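Local coordinates for arginine--tRNA ligase (Campylobacter jejuni, PDB 3FNR), which catalyses the ATP-dependent attachment of L-arginine to tRNA(Arg), releasing AMP and diphosphate, as a monomeric class I aminoacyl-tRNA synthetase, at residues V337-Y342 / N409-Y414; L381-V386 / A436-T441. The protein carries 1 engineered substitution. One frame throughout, in Å; residues are numbered along the deposited sequence.

Interaction 1 (V337-Y342 / N409-Y414); sequences VYYINY and NFHKFY. With SO4 (sulfate ion), chain D.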
ATOM      1  N   VAL A 337       1.897  18.260  -2.023  1.00 44.72           N
ATOM      2  CA  VAL A 337       0.453  18.020  -1.897  1.00 46.04           C
ATOM      3  C   VAL A 337      -0.344  19.327  -1.955  1.00 45.14           C
ATOM      4  O   VAL A 337      -1.359  19.403  -2.661  1.00 46.23           O
ATOM      5  CB  VAL A 337       0.080  17.254  -0.602  1.00 50.11           C
ATOM      6  CG1 VAL A 337      -1.342  16.673  -0.704  1.00 42.34           C
ATOM      7  CG2 VAL A 337       1.101  16.165  -0.302  1.00 58.26           C
ATOM      8  N   TYR A 338       0.121  20.342  -1.219  1.00 42.64           N
ATOM      9  CA  TYR A 338      -0.494  21.670  -1.237  1.00 43.49           C
ATOM     10  C   TYR A 338      -0.459  22.214  -2.646  1.00 40.11           C
ATOM     11  O   TYR A 338      -1.477  22.632  -3.181  1.00 43.29           O
ATOM     12  CB  TYR A 338       0.238  22.659  -0.303  1.00 49.19           C
ATOM     13  CG  TYR A 338      -0.182  24.113  -0.519  1.00 48.97           C
ATOM     14  CD1 TYR A 338       0.528  24.954  -1.392  1.00 48.58           C
ATOM     15  CD2 TYR A 338      -1.295  24.641   0.136  1.00 45.81           C
ATOM     16  CE1 TYR A 338       0.129  26.272  -1.615  1.00 52.72           C
ATOM     17  CE2 TYR A 338      -1.700  25.964  -0.071  1.00 48.91           C
ATOM     18  CZ  TYR A 338      -0.978  26.772  -0.945  1.00 58.20           C
ATOM     19  OH  TYR A 338      -1.366  28.077  -1.159  1.00 61.51           O
ATOM     20  N   TYR A 339       0.736  22.187  -3.222  1.00 37.93           N
ATOM     21  CA  TYR A 339       1.048  22.815  -4.484  1.00 40.13           C
ATOM     22  C   TYR A 339       0.239  22.213  -5.632  1.00 43.64           C
ATOM     23  O   TYR A 339      -0.303  22.952  -6.465  1.00 42.30           O
ATOM     24  CB  TYR A 339       2.551  22.700  -4.736  1.00 40.43           C
ATOM     25  CG  TYR A 339       3.100  23.659  -5.775  1.00 48.44           C
ATOM     26  CD1 TYR A 339       3.779  23.178  -6.891  1.00 42.16           C
ATOM     27  CD2 TYR A 339       2.946  25.043  -5.638  1.00 42.80           C
ATOM     28  CE1 TYR A 339       4.290  24.044  -7.853  1.00 49.55           C
ATOM     29  CE2 TYR A 339       3.459  25.923  -6.594  1.00 49.01           C
ATOM     30  CZ  TYR A 339       4.131  25.410  -7.699  1.00 47.06           C
ATOM     31  OH  TYR A 339       4.650  26.247  -8.660  1.00 57.21           O
ATOM     32  N   ILE A 340       0.122  20.883  -5.638  1.00 39.07           N
ATOM     33  CA  ILE A 340      -0.656  20.183  -6.652  1.00 35.88           C
ATOM     34  C   ILE A 340      -2.144  20.476  -6.461  1.00 35.67           C
ATOM     35  O   ILE A 340      -2.826  20.832  -7.422  1.00 33.19           O
ATOM     36  CB  ILE A 340      -0.361  18.656  -6.688  1.00 33.69           C
ATOM     37  CG1 ILE A 340       1.100  18.404  -7.083  1.00 37.15           C
ATOM     38  CG2 ILE A 340      -1.279  17.962  -7.677  1.00 32.30           C
ATOM     39  CD1 ILE A 340       1.660  17.060  -6.645  1.00 30.69           C
ATOM     40  N   ASN A 341      -2.630  20.369  -5.223  1.00 36.43           N
ATOM     41  CA  ASN A 341      -4.020  20.733  -4.896  1.00 38.41           C
ATOM     42  C   ASN A 341      -4.336  22.188  -5.230  1.00 41.02           C
ATOM     43  O   ASN A 341      -5.441  22.501  -5.690  1.00 48.42           O
ATOM     44  CB  ASN A 341      -4.341  20.482  -3.408  1.00 37.14           C
ATOM     45  CG  ASN A 341      -5.000  19.129  -3.151  1.00 41.85           C
ATOM     46  OD1 ASN A 341      -5.751  18.613  -3.980  1.00 43.19           O
ATOM     47  ND2 ASN A 341      -4.742  18.563  -1.975  1.00 47.91           N
ATOM     48  N   TYR A 342      -3.366  23.069  -4.993  1.00 41.96           N
ATOM     49  CA  TYR A 342      -3.514  24.494  -5.292  1.00 43.77           C
ATOM     50  C   TYR A 342      -3.753  24.733  -6.786  1.00 44.38           C
ATOM     51  O   TYR A 342      -4.585  25.558  -7.142  1.00 42.27           O
ATOM     52  CB  TYR A 342      -2.313  25.306  -4.786  1.00 46.49           C
ATOM     53  CG  TYR A 342      -2.537  26.806  -4.828  1.00 50.66           C
ATOM     54  CD1 TYR A 342      -3.768  27.357  -4.461  1.00 41.43           C
ATOM     55  CD2 TYR A 342      -1.519  27.673  -5.227  1.00 48.71           C
ATOM     56  CE1 TYR A 342      -3.984  28.726  -4.510  1.00 48.89           C
ATOM     57  CE2 TYR A 342      -1.725  29.049  -5.277  1.00 51.29           C
ATOM     58  CZ  TYR A 342      -2.962  29.564  -4.913  1.00 51.51           C
ATOM     59  OH  TYR A 342      -3.181  30.921  -4.951  1.00 57.83           O
ATOM     60  N   ASN A 409       4.166  23.643 -14.034  1.00 37.28           N
ATOM     61  CA  ASN A 409       3.900  24.197 -15.349  1.00 37.66           C
ATOM     62  C   ASN A 409       2.558  24.899 -15.447  1.00 37.55           C
ATOM     63  O   ASN A 409       2.479  25.958 -16.063  1.00 37.47           O
ATOM     64  CB  ASN A 409       4.027  23.121 -16.414  1.00 40.96           C
ATOM     65  CG  ASN A 409       5.434  22.615 -16.542  1.00 37.38           C
ATOM     66  OD1 ASN A 409       6.391  23.364 -16.367  1.00 47.09           O
ATOM     67  ND2 ASN A 409       5.576  21.332 -16.828  1.00 41.39           N
ATOM     68  N   PHE A 410       1.517  24.335 -14.829  1.00 34.76           N
ATOM     69  CA  PHE A 410       0.229  25.026 -14.763  1.00 34.88           C
ATOM     70  C   PHE A 410       0.347  26.372 -14.064  1.00 37.45           C
ATOM     71  O   PHE A 410      -0.067  27.388 -14.615  1.00 44.19           O
ATOM     72  CB  PHE A 410      -0.865  24.223 -14.054  1.00 31.01           C
ATOM     73  CG  PHE A 410      -2.069  25.063 -13.708  1.00 35.99           C
ATOM     74  CD1 PHE A 410      -2.967  25.435 -14.695  1.00 29.34           C
ATOM     75  CD2 PHE A 410      -2.276  25.521 -12.406  1.00 36.35           C
ATOM     76  CE1 PHE A 410      -4.063  26.241 -14.399  1.00 34.16           C
ATOM     77  CE2 PHE A 410      -3.365  26.325 -12.096  1.00 37.21           C
ATOM     78  CZ  PHE A 410      -4.256  26.690 -13.090  1.00 35.78           C
ATOM     79  N   HIS A 411       0.881  26.358 -12.843  1.00 35.79           N
ATOM     80  CA  HIS A 411       0.998  27.554 -12.028  1.00 37.77           C
ATOM     81  C   HIS A 411       1.702  28.655 -12.796  1.00 42.03           C
ATOM     82  O   HIS A 411       1.202  29.773 -12.860  1.00 47.39           O
ATOM     83  CB  HIS A 411       1.734  27.260 -10.714  1.00 36.29           C
ATOM     84  CG  HIS A 411       0.876  26.605  -9.670  1.00 36.88           C
ATOM     85  ND1 HIS A 411      -0.289  27.172  -9.204  1.00 39.54           N
ATOM     86  CD2 HIS A 411       1.024  25.443  -8.989  1.00 39.04           C
ATOM     87  CE1 HIS A 411      -0.825  26.387  -8.285  1.00 44.90           C
ATOM     88  NE2 HIS A 411      -0.050  25.328  -8.137  1.00 40.22           N
ATOM     89  N   LYS A 412       2.838  28.314 -13.402  1.00 35.38           N
ATOM     90  CA  LYS A 412       3.624  29.254 -14.170  1.00 39.47           C
ATOM     91  C   LYS A 412       2.825  29.781 -15.370  1.00 41.34           C
ATOM     92  O   LYS A 412       2.791  30.986 -15.606  1.00 45.66           O
ATOM     93  CB  LYS A 412       4.944  28.620 -14.609  1.00 30.86           C
ATOM     94  CG  LYS A 412       5.964  29.641 -15.079  1.00 58.61           C
ATOM     95  CD  LYS A 412       6.930  29.071 -16.109  1.00 68.83           C
ATOM     96  CE  LYS A 412       8.041  30.075 -16.436  1.00 78.59           C
ATOM     97  NZ  LYS A 412       7.516  31.419 -16.818  1.00 76.92           N
ATOM     98  N   PHE A 413       2.149  28.892 -16.091  1.00 41.24           N
ATOM     99  CA  PHE A 413       1.288  29.318 -17.195  1.00 41.07           C
ATOM    100  C   PHE A 413       0.205  30.306 -16.763  1.00 44.12           C
ATOM    101  O   PHE A 413       0.046  31.357 -17.382  1.00 45.41           O
ATOM    102  CB  PHE A 413       0.649  28.126 -17.907  1.00 36.42           C
ATOM    103  CG  PHE A 413      -0.178  28.512 -19.105  1.00 37.11           C
ATOM    104  CD1 PHE A 413      -1.566  28.578 -19.025  1.00 37.57           C
ATOM    105  CD2 PHE A 413       0.439  28.822 -20.314  1.00 31.13           C
ATOM    106  CE1 PHE A 413      -2.319  28.948 -20.137  1.00 41.23           C
ATOM    107  CE2 PHE A 413      -0.304  29.182 -21.429  1.00 31.78           C
ATOM    108  CZ  PHE A 413      -1.673  29.247 -21.350  1.00 34.34           C
ATOM    109  N   TYR A 414      -0.538  29.968 -15.712  1.00 44.05           N
ATOM    110  CA  TYR A 414      -1.660  30.801 -15.272  1.00 41.71           C
ATOM    111  C   TYR A 414      -1.215  32.156 -14.709  1.00 42.83           C
ATOM    112  O   TYR A 414      -1.931  33.145 -14.842  1.00 46.43           O
ATOM    113  CB  TYR A 414      -2.552  30.030 -14.297  1.00 45.86           C
ATOM    114  CG  TYR A 414      -3.801  30.753 -13.819  1.00 50.99           C
ATOM    115  CD1 TYR A 414      -4.240  30.591 -12.517  1.00 55.24           C
ATOM    116  CD2 TYR A 414      -4.551  31.588 -14.663  1.00 54.85           C
ATOM    117  CE1 TYR A 414      -5.370  31.234 -12.046  1.00 57.67           C
ATOM    118  CE2 TYR A 414      -5.695  32.247 -14.190  1.00 54.81           C
ATOM    119  CZ  TYR A 414      -6.092  32.054 -12.876  1.00 57.28           C
ATOM    120  OH  TYR A 414      -7.208  32.668 -12.360  1.00 60.00           O
TER
HETATM  121  S   SO4 D   3      -7.560  35.876 -14.379  1.00 51.78           S
HETATM  122  O1  SO4 D   3      -8.720  35.668 -15.227  1.00 50.60           O
HETATM  123  O2  SO4 D   3      -7.703  35.048 -13.188  1.00 58.57           O
HETATM  124  O3  SO4 D   3      -6.339  35.531 -15.093  1.00 46.37           O
HETATM  125  O4  SO4 D   3      -7.483  37.281 -14.008  1.00 62.50           O

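Interaction 2 (L381-V386 / A436-T441); sequences LNLKAV and ALSIKT. With SO4 (sulfate ion), chain B.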
ATOM      1  N   LEU A 381      -2.560  15.460 -21.457  1.00 34.41           N
ATOM      2  CA  LEU A 381      -2.959  14.247 -22.172  1.00 35.16           C
ATOM      3  C   LEU A 381      -1.968  13.088 -22.037  1.00 39.81           C
ATOM      4  O   LEU A 381      -2.340  11.931 -22.220  1.00 48.35           O
ATOM      5  CB  LEU A 381      -3.227  14.560 -23.649  1.00 35.09           C
ATOM      6  CG  LEU A 381      -4.414  15.499 -23.877  1.00 37.25           C
ATOM      7  CD1 LEU A 381      -4.417  16.023 -25.300  1.00 41.33           C
ATOM      8  CD2 LEU A 381      -5.735  14.800 -23.554  1.00 42.39           C
ATOM      9  N   ASN A 382      -0.722  13.411 -21.693  1.00 35.46           N
ATOM     10  CA  ASN A 382       0.357  12.436 -21.540  1.00 39.73           C
ATOM     11  C   ASN A 382       0.214  11.514 -20.315  1.00 41.72           C
ATOM     12  O   ASN A 382       1.029  10.610 -20.141  1.00 39.46           O
ATOM     13  CB  ASN A 382       1.699  13.168 -21.460  1.00 33.81           C
ATOM     14  CG  ASN A 382       2.903  12.239 -21.635  1.00 43.78           C
ATOM     15  OD1 ASN A 382       3.857  12.284 -20.849  1.00 43.99           O
ATOM     16  ND2 ASN A 382       2.857  11.392 -22.654  1.00 30.71           N
ATOM     17  N   LEU A 383      -0.796  11.750 -19.470  1.00 36.77           N
ATOM     18  CA  LEU A 383      -1.028  10.929 -18.270  1.00 36.60           C
ATOM     19  C   LEU A 383      -1.147   9.439 -18.596  1.00 35.24           C
ATOM     20  O   LEU A 383      -0.531   8.621 -17.924  1.00 46.45           O
ATOM     21  CB  LEU A 383      -2.258  11.412 -17.483  1.00 32.54           C
ATOM     22  CG  LEU A 383      -2.644  10.664 -16.195  1.00 35.25           C
ATOM     23  CD1 LEU A 383      -1.522  10.643 -15.176  1.00 29.11           C
ATOM     24  CD2 LEU A 383      -3.898  11.242 -15.578  1.00 31.47           C
ATOM     25  N   LYS A 384      -1.899   9.108 -19.646  1.00 39.81           N
ATOM     26  CA  LYS A 384      -2.080   7.724 -20.108  1.00 41.12           C
ATOM     27  C   LYS A 384      -0.760   6.980 -20.287  1.00 42.70           C
ATOM     28  O   LYS A 384      -0.588   5.890 -19.747  1.00 46.57           O
ATOM     29  CB  LYS A 384      -2.855   7.711 -21.427  1.00 47.28           C
ATOM     30  CG  LYS A 384      -3.496   6.365 -21.772  1.00 52.47           C
ATOM     31  CD  LYS A 384      -3.790   6.268 -23.264  1.00 58.19           C
ATOM     32  CE  LYS A 384      -5.039   5.440 -23.556  1.00 69.08           C
ATOM     33  NZ  LYS A 384      -5.129   4.141 -22.818  1.00 64.48           N
ATOM     34  N   ALA A 385       0.167   7.593 -21.029  1.00 37.17           N
ATOM     35  CA  ALA A 385       1.503   7.041 -21.254  1.00 36.61           C
ATOM     36  C   ALA A 385       2.253   6.841 -19.940  1.00 30.60           C
ATOM     37  O   ALA A 385       2.851   5.797 -19.722  1.00 36.92           O
ATOM     38  CB  ALA A 385       2.308   7.958 -22.184  1.00 31.92           C
ATOM     39  N   VAL A 386       2.210   7.852 -19.078  1.00 29.67           N
ATOM     40  CA  VAL A 386       2.884   7.806 -17.785  1.00 33.36           C
ATOM     41  C   VAL A 386       2.376   6.640 -16.934  1.00 36.21           C
ATOM     42  O   VAL A 386       3.187   5.877 -16.411  1.00 39.88           O
ATOM     43  CB  VAL A 386       2.743   9.147 -17.024  1.00 31.04           C
ATOM     44  CG1 VAL A 386       3.344   9.043 -15.626  1.00 33.83           C
ATOM     45  CG2 VAL A 386       3.433  10.274 -17.812  1.00 39.12           C
ATOM     46  N   ALA A 436      -7.026  20.087 -14.699  1.00 37.09           N
ATOM     47  CA  ALA A 436      -7.757  19.696 -13.501  1.00 38.13           C
ATOM     48  C   ALA A 436      -8.109  18.205 -13.522  1.00 39.16           C
ATOM     49  O   ALA A 436      -8.043  17.540 -12.488  1.00 40.53           O
ATOM     50  CB  ALA A 436      -9.015  20.543 -13.344  1.00 34.24           C
ATOM     51  N   LEU A 437      -8.445  17.693 -14.705  1.00 38.06           N
ATOM     52  CA  LEU A 437      -8.844  16.301 -14.869  1.00 38.91           C
ATOM     53  C   LEU A 437      -7.679  15.332 -14.675  1.00 40.86           C
ATOM     54  O   LEU A 437      -7.846  14.299 -14.030  1.00 34.29           O
ATOM     55  CB  LEU A 437      -9.522  16.085 -16.227  1.00 42.22           C
ATOM     56  CG  LEU A 437      -9.986  14.669 -16.603  1.00 42.89           C
ATOM     57  CD1 LEU A 437     -11.023  14.115 -15.619  1.00 41.65           C
ATOM     58  CD2 LEU A 437     -10.498  14.626 -18.025  1.00 40.00           C
ATOM     59  N   SER A 438      -6.510  15.678 -15.216  1.00 39.39           N
ATOM     60  CA  SER A 438      -5.289  14.895 -15.016  1.00 34.83           C
ATOM     61  C   SER A 438      -4.845  14.882 -13.556  1.00 41.73           C
ATOM     62  O   SER A 438      -4.399  13.851 -13.056  1.00 40.72           O
ATOM     63  CB  SER A 438      -4.162  15.429 -15.890  1.00 37.25           C
ATOM     64  OG  SER A 438      -4.488  15.261 -17.258  1.00 41.45           O
ATOM     65  N   ILE A 439      -4.979  16.020 -12.877  1.00 38.06           N
ATOM     66  CA  ILE A 439      -4.608  16.117 -11.467  1.00 35.25           C
ATOM     67  C   ILE A 439      -5.505  15.187 -10.647  1.00 36.29           C
ATOM     68  O   ILE A 439      -5.006  14.331  -9.896  1.00 29.80           O
ATOM     69  CB  ILE A 439      -4.649  17.587 -10.961  1.00 37.44           C
ATOM     70  CG1 ILE A 439      -3.447  18.355 -11.516  1.00 38.36           C
ATOM     71  CG2 ILE A 439      -4.652  17.656  -9.435  1.00 30.80           C
ATOM     72  CD1 ILE A 439      -3.484  19.839 -11.279  1.00 36.84           C
ATOM     73  N   LYS A 440      -6.812  15.317 -10.866  1.00 33.02           N
ATOM     74  CA  LYS A 440      -7.837  14.528 -10.184  1.00 36.23           C
ATOM     75  C   LYS A 440      -7.688  13.024 -10.428  1.00 37.52           C
ATOM     76  O   LYS A 440      -7.707  12.236  -9.480  1.00 42.20           O
ATOM     77  CB  LYS A 440      -9.230  15.001 -10.619  1.00 36.25           C
ATOM     78  CG  LYS A 440     -10.375  14.221 -10.004  1.00 43.13           C
ATOM     79  CD  LYS A 440     -11.606  15.089  -9.870  1.00 56.80           C
ATOM     80  CE  LYS A 440     -12.628  14.778 -10.930  1.00 61.12           C
ATOM     81  NZ  LYS A 440     -13.497  13.666 -10.465  1.00 61.29           N
ATOM     82  N   THR A 441      -7.547  12.640 -11.695  1.00 35.84           N
ATOM     83  CA  THR A 441      -7.331  11.251 -12.073  1.00 34.86           C
ATOM     84  C   THR A 441      -6.101  10.657 -11.372  1.00 35.99           C
ATOM     85  O   THR A 441      -6.237   9.708 -10.605  1.00 35.84           O
ATOM     86  CB  THR A 441      -7.228  11.098 -13.606  1.00 39.95           C
ATOM     87  OG1 THR A 441      -8.431  11.600 -14.211  1.00 39.01           O
ATOM     88  CG2 THR A 441      -7.022   9.634 -14.005  1.00 35.89           C
TER
HETATM   89  S   SO4 B   1      -5.224   0.329 -23.836  0.50 47.29           S
HETATM   90  O1  SO4 B   1      -4.975  -0.252 -25.158  0.50 45.41           O
HETATM   91  O2  SO4 B   1      -6.311  -0.408 -23.209  0.50 29.85           O
HETATM   92  O3  SO4 B   1      -4.010   0.211 -23.033  0.50 49.56           O
HETATM   93  O4  SO4 B   1      -5.599   1.733 -23.943  0.50 39.89           O

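Interaction 1 (V337-Y342 / N409-Y414)
His411 NE2 donates to the main-chain O of Tyr339 over 2.9 Å, tying helix 398-416 to helix 336-353 within the all-helical DALR anticodon-binding domain. The bond is nearly straight, 170° at the hydrogen, and the oxygen lies in the plane of the imidazole, although the nitrogen itself sits somewhat off the plane of the carbonyl. The other ring nitrogen, ND1, is hydrogen-bonded to Arg346 NH2, two turns beyond Tyr339 on helix 336-353, so both ring nitrogens are engaged and the rotation of the ring is fixed.

Two tyrosines complete an aromatic cluster with this histidine. Tyr339 CG stands anti to its own N (chi1 -162°), which swings the phenol past the imidazole; His411 CD2 then rests over one face of it, toward the rim, 3.4 Å from Tyr339 CZ. The two planes are inclined by 34°, an oblique pairing and not a true stack. Tyr342 meets the imidazole at CE1, which lies 3.4 Å from Tyr342 CD2, but its ring is slid so far along that the two scarcely overlap.

One turn beyond Phe410, the phenol of Tyr414 packs against Arg346 and Val350 of helix 336-353. Its OH donates to O2 of a sulfate, probably from the crystallisation liquor, at 2.6 Å; Lys353 NZ and the backbone N atoms of Val419 and Val420 also bind that ion.

Interaction 2 (L381-V386 / A436-T441)
Leu383, in the first turn of helix 383-393, supplies the apolar contact with helix 425-445 through a single methyl, CD2. The side chain extends across the interface with chi1 at -180°, CG opposite the main-chain nitrogen, and CD2 lies 3.7 Å from the carbonyl O of Ser438 and 3.8 Å from Thr441 CG2. The backbones are close here: the CA atoms of Leu383 and Ser438 are 6.7 Å apart. Tyr402 of helix 398-416 packs on both Leu383 and Ser438, while Phe22 touches Ser438 and Thr441.

Among the polar groups, Thr441 OG1 is bonded within its own helix, donating to Leu437 O, one turn back, over 2.8 Å. That oxygen also accepts from Thr441 N, and the two donors come from opposite faces of its carbonyl plane. Ser438 OG reaches out instead to Ala380 O, at the end of helix 371-381, and so ties that end to helix 425-445.

Charge appears on the outer side, where Lys384 NZ donates to sulfate O4 at 2.7 Å; Lys28 NZ and Glu26 N hold the same ion, a probable crystallisation solute.

The contact is plain packing between helices 383-393 and 425-445, which are not consecutive, in the helical bundle of the DALR anticodon-binding domain.

In the fold
Both interactions belong to the C-terminal helical bundle, with centres about 14 Å apart, and their segments alternate along the chain. Helix 425-445 links them: while Ser438 and Thr441 face helix 383-393 in interaction 2, Ile439 points away from that helix and packs on helix 336-353, where its CG2 lies 3.8 Å from CG2 of Ile340. Helix 398-416 is shared as well, giving His411 to interaction 1 and Tyr402 to the surroundings of interaction 2. The centres of interactions 1 and 2 stand about 26 and 21 Å from the centre of the chain. Neither includes residues of the HIGH motif, 39-49, which belongs to the catalytic domain.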